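Long-range contact in endoglucanase, family GH5 (Zobellia galactanivorans, PDB 6GL2), which probably hydrolyses beta-1,4-glucosidic bonds in beta-glucans, as a family GH5 endoglucanase dedicated to hemicellulose breakdown: residues M31-S36 with L64-F70. Residues are numbered along the deposited sequence; the frame is centred on the assembly and turned at random.
Sequences MDTYNS and LPVTWKF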
ATOM      1  N   MET A  31      -3.541   8.836   8.772  1.00  7.90           N
ATOM      2  CA  MET A  31      -4.385   9.499   7.801  0.70  7.46           C
ATOM      3  C   MET A  31      -5.428   8.594   7.198  1.00  8.01           C
ATOM      4  O   MET A  31      -6.377   9.044   6.562  1.00  7.99           O
ATOM      5  CB  MET A  31      -3.534  10.155   6.709  0.70  7.91           C
ATOM      6  CG  MET A  31      -2.567  11.227   7.258  0.70  8.65           C
ATOM      7  SD  MET A  31      -3.444  12.621   7.977  0.70 10.55           S
ATOM      8  CE  MET A  31      -3.986  13.429   6.388  0.70 10.42           C
ATOM      9  N   ASP A  32      -5.209   7.270   7.315  1.00  7.61           N
ATOM     10  CA  ASP A  32      -6.166   6.245   6.909  1.00  7.52           C
ATOM     11  C   ASP A  32      -7.284   5.978   7.924  1.00  8.48           C
ATOM     12  O   ASP A  32      -8.219   5.261   7.590  1.00  9.48           O
ATOM     13  CB  ASP A  32      -5.435   4.925   6.619  1.00  8.24           C
ATOM     14  CG  ASP A  32      -4.514   4.534   7.710  1.00  7.97           C
ATOM     15  OD1 ASP A  32      -3.709   5.375   8.214  1.00  8.27           O
ATOM     16  OD2 ASP A  32      -4.524   3.316   8.120  1.00  9.91           O
ATOM     17  N   THR A  33      -7.202   6.550   9.107  1.00  8.07           N
ATOM     18  CA  THR A  33      -8.229   6.331  10.116  1.00  9.07           C
ATOM     19  C   THR A  33      -9.609   6.620   9.528  1.00 10.05           C
ATOM     20  O   THR A  33      -9.834   7.627   8.880  1.00 10.16           O
ATOM     21  CB  THR A  33      -7.895   7.277  11.287  1.00  9.62           C
ATOM     22  OG1 THR A  33      -6.707   6.877  11.928  1.00 10.29           O
ATOM     23  CG2 THR A  33      -9.071   7.359  12.352  1.00 10.23           C
ATOM     24  N   TYR A  34     -10.537   5.695   9.791  1.00 11.11           N
ATOM     25  CA  TYR A  34     -11.885   5.856   9.231  1.00 11.27           C
ATOM     26  C   TYR A  34     -12.738   6.665  10.203  1.00 12.54           C
ATOM     27  O   TYR A  34     -13.617   6.075  10.937  1.00 13.98           O
ATOM     28  CB  TYR A  34     -12.509   4.527   8.864  1.00 12.90           C
ATOM     29  CG  TYR A  34     -13.734   4.660   7.982  1.00 13.11           C
ATOM     30  CD1 TYR A  34     -13.626   5.051   6.704  1.00 13.80           C
ATOM     31  CD2 TYR A  34     -14.986   4.489   8.506  1.00 14.68           C
ATOM     32  CE1 TYR A  34     -14.713   5.181   5.866  1.00 13.94           C
ATOM     33  CE2 TYR A  34     -16.101   4.647   7.675  1.00 17.87           C
ATOM     34  CZ  TYR A  34     -15.942   5.028   6.373  1.00 17.14           C
ATOM     35  OH  TYR A  34     -17.030   5.130   5.531  1.00 21.33           O
ATOM     36  N   ASN A  35     -12.432   7.928  10.348  1.00 11.74           N
ATOM     37  CA  ASN A  35     -13.090   8.900  11.238  1.00 13.11           C
ATOM     38  C   ASN A  35     -12.778  10.265  10.719  1.00 12.91           C
ATOM     39  O   ASN A  35     -11.704  10.460  10.109  1.00 12.79           O
ATOM     40  CB  ASN A  35     -12.568   8.647  12.671  1.00 13.88           C
ATOM     41  CG  ASN A  35     -13.402   9.386  13.746  1.00 13.23           C
ATOM     42  OD1 ASN A  35     -13.381  10.593  13.858  1.00 15.24           O
ATOM     43  ND2 ASN A  35     -14.209   8.585  14.488  1.00 16.95           N
ATOM     44  N   SER A  36     -13.615  11.286  10.986  1.00 14.98           N
ATOM     45  CA  SER A  36     -13.284  12.638  10.600  1.00 16.30           C
ATOM     46  C   SER A  36     -12.017  13.149  11.326  1.00 15.21           C
ATOM     47  O   SER A  36     -11.363  14.054  10.853  1.00 20.65           O
ATOM     48  CB  SER A  36     -14.450  13.606  10.813  1.00 19.87           C
ATOM     49  OG  SER A  36     -14.827  13.534  12.162  1.00 24.66           O
ATOM     50  N   LEU A  64       2.067   5.988   2.973  1.00  7.28           N
ATOM     51  CA  LEU A  64       1.233   7.003   3.611  1.00  7.13           C
ATOM     52  C   LEU A  64      -0.196   6.748   3.165  1.00  7.01           C
ATOM     53  O   LEU A  64      -0.736   7.368   2.231  1.00  7.30           O
ATOM     54  CB  LEU A  64       1.740   8.406   3.143  1.00  7.56           C
ATOM     55  CG  LEU A  64       0.969   9.602   3.653  1.00  9.04           C
ATOM     56  CD1 LEU A  64       0.778   9.502   5.166  1.00 11.06           C
ATOM     57  CD2 LEU A  64       1.737  10.882   3.210  1.00  9.14           C
ATOM     58  N   PRO A  65      -0.847   5.788   3.866  1.00  6.97           N
ATOM     59  CA  PRO A  65      -2.236   5.503   3.452  1.00  7.70           C
ATOM     60  C   PRO A  65      -3.178   6.632   3.926  1.00  6.85           C
ATOM     61  O   PRO A  65      -3.011   7.208   4.974  1.00  8.15           O
ATOM     62  CB  PRO A  65      -2.478   4.208   4.236  1.00  7.70           C
ATOM     63  CG  PRO A  65      -1.596   4.260   5.423  1.00  7.54           C
ATOM     64  CD  PRO A  65      -0.396   4.950   4.931  1.00  6.68           C
ATOM     65  N   VAL A  66      -4.082   6.975   3.011  1.00  6.57           N
ATOM     66  CA  VAL A  66      -4.961   8.107   3.341  1.00  6.68           C
ATOM     67  C   VAL A  66      -6.366   7.675   2.990  1.00  6.88           C
ATOM     68  O   VAL A  66      -6.685   7.194   1.896  1.00  8.04           O
ATOM     69  CB  VAL A  66      -4.629   9.346   2.453  1.00  6.92           C
ATOM     70  CG1 VAL A  66      -5.563  10.510   2.766  1.00  7.80           C
ATOM     71  CG2 VAL A  66      -3.170   9.796   2.660  1.00  8.11           C
ATOM     72  N   THR A  67      -7.270   7.924   3.918  1.00  7.58           N
ATOM     73  CA  THR A  67      -8.736   7.762   3.735  1.00  8.16           C
ATOM     74  C   THR A  67      -9.281   9.155   3.454  1.00  7.47           C
ATOM     75  O   THR A  67      -8.998  10.100   4.196  1.00  8.61           O
ATOM     76  CB  THR A  67      -9.393   7.082   4.938  1.00  9.92           C
ATOM     77  OG1 THR A  67      -8.921   5.734   5.010  1.00  9.88           O
ATOM     78  CG2 THR A  67     -10.954   7.128   4.826  1.00 11.65           C
ATOM     79  N   TRP A  68     -10.004   9.291   2.372  1.00  7.75           N
ATOM     80  CA  TRP A  68     -10.440  10.604   1.861  1.00  9.03           C
ATOM     81  C   TRP A  68     -11.894  10.872   2.170  1.00  9.64           C
ATOM     82  O   TRP A  68     -12.296  12.020   2.101  1.00  9.75           O
ATOM     83  CB  TRP A  68     -10.194  10.680   0.320  1.00  8.85           C
ATOM     84  CG  TRP A  68      -8.757  10.520  -0.013  1.00  7.97           C
ATOM     85  CD1 TRP A  68      -8.088   9.342  -0.242  1.00  8.21           C
ATOM     86  CD2 TRP A  68      -7.732  11.541  -0.142  1.00  7.98           C
ATOM     87  NE1 TRP A  68      -6.780   9.581  -0.484  1.00  8.03           N
ATOM     88  CE2 TRP A  68      -6.503  10.887  -0.455  1.00  8.08           C
ATOM     89  CE3 TRP A  68      -7.759  12.924  -0.006  1.00  7.77           C
ATOM     90  CZ2 TRP A  68      -5.298  11.567  -0.606  1.00  8.10           C
ATOM     91  CZ3 TRP A  68      -6.546  13.612  -0.129  1.00  8.76           C
ATOM     92  CH2 TRP A  68      -5.373  12.939  -0.503  1.00  7.50           C
ATOM     93  N   LYS A  69     -12.687   9.866   2.467  0.70  9.74           N
ATOM     94  CA  LYS A  69     -14.171   9.989   2.588  0.70 11.56           C
ATOM     95  C   LYS A  69     -14.629  11.171   3.435  0.70 10.79           C
ATOM     96  O   LYS A  69     -15.515  11.931   3.017  0.70 13.02           O
ATOM     97  CB  LYS A  69     -14.754   8.652   3.094  0.70 13.88           C
ATOM     98  CG  LYS A  69     -16.286   8.725   3.175  0.70 18.13           C
ATOM     99  CD  LYS A  69     -16.914   7.432   3.589  0.70 21.67           C
ATOM    100  CE  LYS A  69     -18.413   7.593   3.927  0.70 26.41           C
ATOM    101  NZ  LYS A  69     -18.902   9.028   3.882  0.70 28.98           N
ATOM    102  N   PHE A  70     -14.029  11.371   4.554  1.00  9.69           N
ATOM    103  CA  PHE A  70     -14.547  12.396   5.429  1.00 10.99           C
ATOM    104  C   PHE A  70     -14.154  13.785   4.993  1.00 11.18           C
ATOM    105  O   PHE A  70     -14.446  14.765   5.689  1.00 13.50           O
ATOM    106  CB  PHE A  70     -14.147  12.095   6.865  1.00 11.34           C
ATOM    107  CG  PHE A  70     -14.772  10.834   7.393  1.00 13.08           C
ATOM    108  CD1 PHE A  70     -16.024  10.894   7.896  1.00 15.91           C
ATOM    109  CD2 PHE A  70     -14.114   9.634   7.366  1.00 13.40           C
ATOM    110  CE1 PHE A  70     -16.619   9.769   8.374  1.00 18.89           C
ATOM    111  CE2 PHE A  70     -14.715   8.465   7.795  1.00 15.44           C
ATOM    112  CZ  PHE A  70     -15.977   8.583   8.298  1.00 17.34           C
TER
HETATM  113  O   HOH W   1      -1.387   7.588   7.237  1.00  7.77           O
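Start at Met31, where the backbone does the joining. Thr67 N donates to Met31 O (3.0 Å, nearly straight), and a water bridges Met31 N (2.9 Å) and Pro65 O (2.8 Å), so the two segments are linked through both polar ends of one residue. Met31 CB lies 4.1 Å from Val66 CG2, while the thioether end runs off toward helix 82-96. Asp32 continues the pairing: its O accepts from Thr67 OG1 at 2.7 Å, and its carboxylate turns back to the amides of Asn29 and Ala30. Thr33 points away, its hydroxyl hydrogen-bonded to Ala30 O. At Tyr34 the chain makes an inverse gamma turn, closed by a weak Asn35 N to Thr33 O hydrogen bond. The Tyr34 ring takes the edge of Phe70 on its face, a T-shaped pair with centroids 4.9 Å apart. Asn35 and Ser36 then lay their backbone over one face of Phe70, with Ser36 N 3.8 Å from its CG. The contact thus joins the first two strand-to-helix loops of this TIM barrel, after neighbouring strands 24-26 and 61-64, at the C-terminal strand ends where such hydrolases carry their active site, with Met31 and Val66 against Trp84 of helix 82-96 and Pro65 against Asn105 of strand 101-105.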